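Local coordinates for cytolethal distending toxin protein C (Haemophilus ducreyi, PDB 1SR4) that probably acts as a carbohydrate-binding, lectin-like subunit of the cytolethal distending toxin, a bacterial genotoxin made of three different chains, at residues C115-H119 with A141-G145; C76-L80 with H92-N96. All coordinates share one frame; numbering follows the deposited sequence.

Contact 1 (C115-H119 with A141-G145); sequences CITSH and AYQWG
Trp144 lies across Ile116 at about a right angle, joining strand 115-117 to strand 144-147 in this ricin-type beta-trefoil domain. With CG anti to the carbonyl carbon (chi1 -62°), the indole directs its pyrrole N-H at the backbone: NE1 donates a hydrogen bond to Ile116 O at 3.0 Å, nearly in the ring plane but well above the carbonyl plane. Tryptophan suits the place because the same ring that donates this buried bond also packs, its CZ2 standing 3.5 Å from the CG2 branch of Ile116. A water lies within hydrogen-bonding distance of both Ile116 O and Tyr142 O.

Two methyls rest on ring faces. Thr117 and Tyr142 run side by side, pointing the same way, and CG2 of Thr117 sits over the phenol in a CH-pi contact, 3.8 Å from the ring centroid. The threonine thereby splits its duties, since its OG1 turns to Glu127. Further along, the side chain of Ala141 is a single methyl, and this CB lies against a face of the His119 imidazole, 3.6 Å from its centroid. Alongside, Ser118 N donates a hydrogen bond to Ala141 O at 2.9 Å, in the carbonyl plane, with an N-H...O angle of 161°.

Contact 2 (C76-L80 with H92-N96); sequences CFAFL and HTVFN
Phe77, Phe79 and Phe95 gather where the end of strand 75-77 meets the turn leading from helix 90-93 into strand 95-99, inside the core of the beta-trefoil. Among the aromatic contacts, Phe77 and Phe95 form the nearer pair: their planes meet obliquely, at 54°, and CD2 of Phe77 approaches CE2 of Phe95 to 3.5 Å. With CG anti to the backbone N (chi1 168°), the Phe77 ring swings to Phe95. Phe79, in the turn after the strand, brings the edge of its ring, CE2 lying 4.0 Å from Phe95 CE1, which sits near the plane of the Phe79 ring. Bulky, wholly apolar rings suit the buried positions of Phe77 and Phe95, while Phe79 stands at the margin of the cluster.

Aliphatic contacts run from the surface inward. Leu80 crosses His92 at about a right angle and lays CD1 over one imidazole face, 3.9 Å from the ring centroid, a CH-pi contact near the surface. Deeper in, the CB of Cys76, whose sulfur is disulfide-bonded to Cys87, packs on the CB and CG2 of Thr93; the hydroxyl of that threonine goes to Gln67 and Asp89 O. Ala78 is small enough for its methyl to sit 3.3 Å from His92 O.

Polar contact between the backbones passes through water. One water donates to both Phe77 O and Thr93 O, joining two acceptors that cannot bond each other directly, and it also lies in the plane of the Phe95 ring, at its edge. Phe79 is the centre of an inverse gamma turn, in which Leu80 N makes a weak hydrogen bond to Ala78 O. Within that turn Phe79 N gives its hydrogen to a second water at 2.7 Å, and this water donates in turn to His92 O, likewise at 2.7 Å.

Overall arrangement
Contact 2 closes along the chain before contact 1 opens, and their centres lie 15 Å apart, yet they meet in the trefoil core through one side chain. Ile116 CD1 reaches Phe95 CD1 at 3.6 Å and Phe79 CE2 at 3.9 Å, and also touches Phe77, so the isoleucine that carries the Trp144 bond on its backbone plugs the phenylalanine cluster with its tip. The two sites echo each other: each pairs a disulfide-bearing strand with a short helical or 3-10 segment followed by a strand that carries a large aromatic, Phe95 or Trp144, near its beginning, and each has a water between facing carbonyls. Both second strands belong to the six-stranded sheet.

Contact 1 (C115-H119 with A141-G145)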
# COMPACT_ATOMS: atom_id res chain seq x y z
N CYS C 115 -0.74 -15.64 -20.76
CA CYS C 115 -1.45 -15.09 -19.59
C CYS C 115 -2.26 -16.16 -18.85
O CYS C 115 -2.85 -17.04 -19.45
CB CYS C 115 -2.45 -14.01 -20.04
SG CYS C 115 -1.79 -12.43 -20.67
N ILE C 116 -2.30 -16.06 -17.52
CA ILE C 116 -3.08 -17.00 -16.73
C ILE C 116 -4.49 -16.42 -16.67
O ILE C 116 -4.67 -15.26 -16.30
CB ILE C 116 -2.55 -17.10 -15.27
CG1 ILE C 116 -1.13 -17.68 -15.29
CG2 ILE C 116 -3.50 -17.96 -14.42
CD1 ILE C 116 -0.56 -17.91 -13.88
N THR C 117 -5.48 -17.22 -17.02
CA THR C 117 -6.86 -16.73 -17.00
C THR C 117 -7.77 -17.72 -16.27
O THR C 117 -7.42 -18.89 -16.09
CB THR C 117 -7.43 -16.57 -18.43
OG1 THR C 117 -7.44 -17.85 -19.08
CG2 THR C 117 -6.60 -15.60 -19.24
N SER C 118 -8.92 -17.23 -15.84
CA SER C 118 -9.92 -18.08 -15.19
C SER C 118 -11.28 -17.50 -15.58
O SER C 118 -11.66 -16.44 -15.09
CB SER C 118 -9.76 -18.06 -13.67
OG SER C 118 -10.70 -18.94 -13.08
N HIS C 119 -11.99 -18.20 -16.45
CA HIS C 119 -13.31 -17.76 -16.94
C HIS C 119 -14.49 -18.38 -16.23
O HIS C 119 -15.64 -18.05 -16.54
CB HIS C 119 -13.45 -18.10 -18.43
CG HIS C 119 -12.62 -17.26 -19.34
ND1 HIS C 119 -11.31 -17.56 -19.66
CD2 HIS C 119 -12.92 -16.12 -20.02
CE1 HIS C 119 -10.84 -16.65 -20.49
NE2 HIS C 119 -11.79 -15.76 -20.72
N ALA C 141 -11.55 -12.00 -16.24
CA ALA C 141 -11.02 -13.35 -16.45
C ALA C 141 -9.49 -13.36 -16.45
O ALA C 141 -8.87 -14.37 -16.13
CB ALA C 141 -11.58 -13.94 -17.77
N TYR C 142 -8.89 -12.22 -16.80
CA TYR C 142 -7.43 -12.07 -16.86
C TYR C 142 -6.85 -11.45 -15.61
O TYR C 142 -5.63 -11.34 -15.50
CB TYR C 142 -7.05 -11.14 -18.01
CG TYR C 142 -7.31 -11.69 -19.38
CD1 TYR C 142 -6.28 -12.20 -20.14
CD2 TYR C 142 -8.60 -11.74 -19.88
CE1 TYR C 142 -6.51 -12.75 -21.40
CE2 TYR C 142 -8.86 -12.29 -21.13
CZ TYR C 142 -7.81 -12.80 -21.88
OH TYR C 142 -8.05 -13.34 -23.11
N GLN C 143 -7.72 -11.03 -14.70
CA GLN C 143 -7.30 -10.32 -13.50
C GLN C 143 -7.19 -11.13 -12.23
O GLN C 143 -8.03 -11.97 -11.94
CB GLN C 143 -8.27 -9.17 -13.25
CG GLN C 143 -8.42 -8.20 -14.43
CD GLN C 143 -9.36 -7.07 -14.08
OE1 GLN C 143 -9.37 -6.60 -12.93
NE2 GLN C 143 -10.15 -6.61 -15.05
N TRP C 144 -6.15 -10.81 -11.46
CA TRP C 144 -5.85 -11.50 -10.22
C TRP C 144 -5.65 -10.55 -9.04
O TRP C 144 -5.09 -9.46 -9.19
CB TRP C 144 -4.59 -12.33 -10.42
CG TRP C 144 -4.82 -13.36 -11.48
CD1 TRP C 144 -4.70 -13.20 -12.83
CD2 TRP C 144 -5.40 -14.64 -11.27
NE1 TRP C 144 -5.18 -14.32 -13.48
CE2 TRP C 144 -5.62 -15.22 -12.54
CE3 TRP C 144 -5.76 -15.37 -10.13
CZ2 TRP C 144 -6.18 -16.49 -12.71
CZ3 TRP C 144 -6.33 -16.63 -10.28
CH2 TRP C 144 -6.53 -17.18 -11.56
N GLY C 145 -6.10 -10.97 -7.87
CA GLY C 145 -5.90 -10.15 -6.69
C GLY C 145 -4.82 -10.80 -5.84
O GLY C 145 -4.89 -12.01 -5.59
O HOH W 1 -3.50 -12.77 -16.43

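Contact 2 (C76-L80 with H92-N96)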
# COMPACT_ATOMS: atom_id res chain seq x y z
N CYS C 76 6.47 -24.88 -5.59
CA CYS C 76 5.93 -23.65 -6.14
C CYS C 76 4.78 -23.90 -7.11
O CYS C 76 4.75 -24.93 -7.80
CB CYS C 76 7.05 -22.89 -6.87
SG CYS C 76 8.27 -22.02 -5.81
N PHE C 77 3.85 -22.96 -7.17
CA PHE C 77 2.71 -23.08 -8.07
C PHE C 77 3.18 -23.36 -9.50
O PHE C 77 4.15 -22.77 -9.97
CB PHE C 77 1.89 -21.79 -8.05
CG PHE C 77 0.88 -21.72 -9.15
CD1 PHE C 77 -0.34 -22.37 -9.02
CD2 PHE C 77 1.18 -21.07 -10.34
CE1 PHE C 77 -1.26 -22.37 -10.07
CE2 PHE C 77 0.27 -21.07 -11.41
CZ PHE C 77 -0.95 -21.72 -11.28
N ALA C 78 2.48 -24.25 -10.20
CA ALA C 78 2.81 -24.57 -11.59
C ALA C 78 1.66 -25.30 -12.27
O ALA C 78 0.79 -25.86 -11.60
CB ALA C 78 4.09 -25.43 -11.63
N PHE C 79 1.62 -25.26 -13.60
CA PHE C 79 0.58 -25.97 -14.36
C PHE C 79 1.11 -27.38 -14.60
O PHE C 79 1.29 -27.82 -15.74
CB PHE C 79 0.31 -25.26 -15.69
CG PHE C 79 -0.47 -23.98 -15.55
CD1 PHE C 79 -1.86 -23.98 -15.62
CD2 PHE C 79 0.19 -22.78 -15.28
CE1 PHE C 79 -2.60 -22.81 -15.41
CE2 PHE C 79 -0.53 -21.60 -15.07
CZ PHE C 79 -1.92 -21.61 -15.14
N LEU C 80 1.40 -28.08 -13.52
CA LEU C 80 1.91 -29.44 -13.57
C LEU C 80 1.34 -30.21 -12.40
O LEU C 80 1.00 -29.63 -11.36
CB LEU C 80 3.44 -29.45 -13.44
CG LEU C 80 4.34 -29.06 -14.60
CD1 LEU C 80 5.76 -29.03 -14.10
CD2 LEU C 80 4.18 -30.05 -15.76
N HIS C 92 8.62 -23.75 -15.32
CA HIS C 92 7.22 -23.95 -14.96
C HIS C 92 6.77 -23.21 -13.72
O HIS C 92 5.59 -23.17 -13.43
CB HIS C 92 6.93 -25.43 -14.74
CG HIS C 92 7.08 -26.26 -15.98
ND1 HIS C 92 6.15 -26.25 -17.00
CD2 HIS C 92 8.06 -27.10 -16.38
CE1 HIS C 92 6.57 -27.03 -17.98
NE2 HIS C 92 7.73 -27.56 -17.63
N THR C 93 7.70 -22.61 -12.99
CA THR C 93 7.33 -21.95 -11.74
C THR C 93 7.51 -20.46 -11.68
O THR C 93 6.99 -19.82 -10.75
CB THR C 93 8.10 -22.56 -10.56
OG1 THR C 93 9.50 -22.34 -10.74
CG2 THR C 93 7.84 -24.07 -10.48
N VAL C 94 8.23 -19.88 -12.64
CA VAL C 94 8.44 -18.44 -12.62
C VAL C 94 7.34 -17.74 -13.41
O VAL C 94 7.12 -18.01 -14.60
CB VAL C 94 9.81 -18.07 -13.18
CG1 VAL C 94 9.96 -16.53 -13.24
CG2 VAL C 94 10.91 -18.67 -12.28
N PHE C 95 6.64 -16.84 -12.72
CA PHE C 95 5.56 -16.09 -13.35
C PHE C 95 5.90 -14.61 -13.37
O PHE C 95 6.91 -14.20 -12.80
CB PHE C 95 4.23 -16.42 -12.67
CG PHE C 95 3.76 -17.80 -12.98
CD1 PHE C 95 3.04 -18.07 -14.16
CD2 PHE C 95 4.13 -18.88 -12.18
CE1 PHE C 95 2.71 -19.37 -14.53
CE2 PHE C 95 3.81 -20.19 -12.55
CZ PHE C 95 3.10 -20.44 -13.73
N ASN C 96 5.04 -13.83 -13.99
CA ASN C 96 5.32 -12.42 -14.23
C ASN C 96 4.15 -11.49 -13.88
O ASN C 96 3.13 -11.51 -14.56
CB ASN C 96 5.70 -12.35 -15.71
CG ASN C 96 6.09 -10.98 -16.19
OD1 ASN C 96 6.33 -10.06 -15.41
ND2 ASN C 96 6.19 -10.83 -17.51
O HOH W 2 5.27 -20.36 -8.82
O HOH W 3 3.63 -24.04 -15.00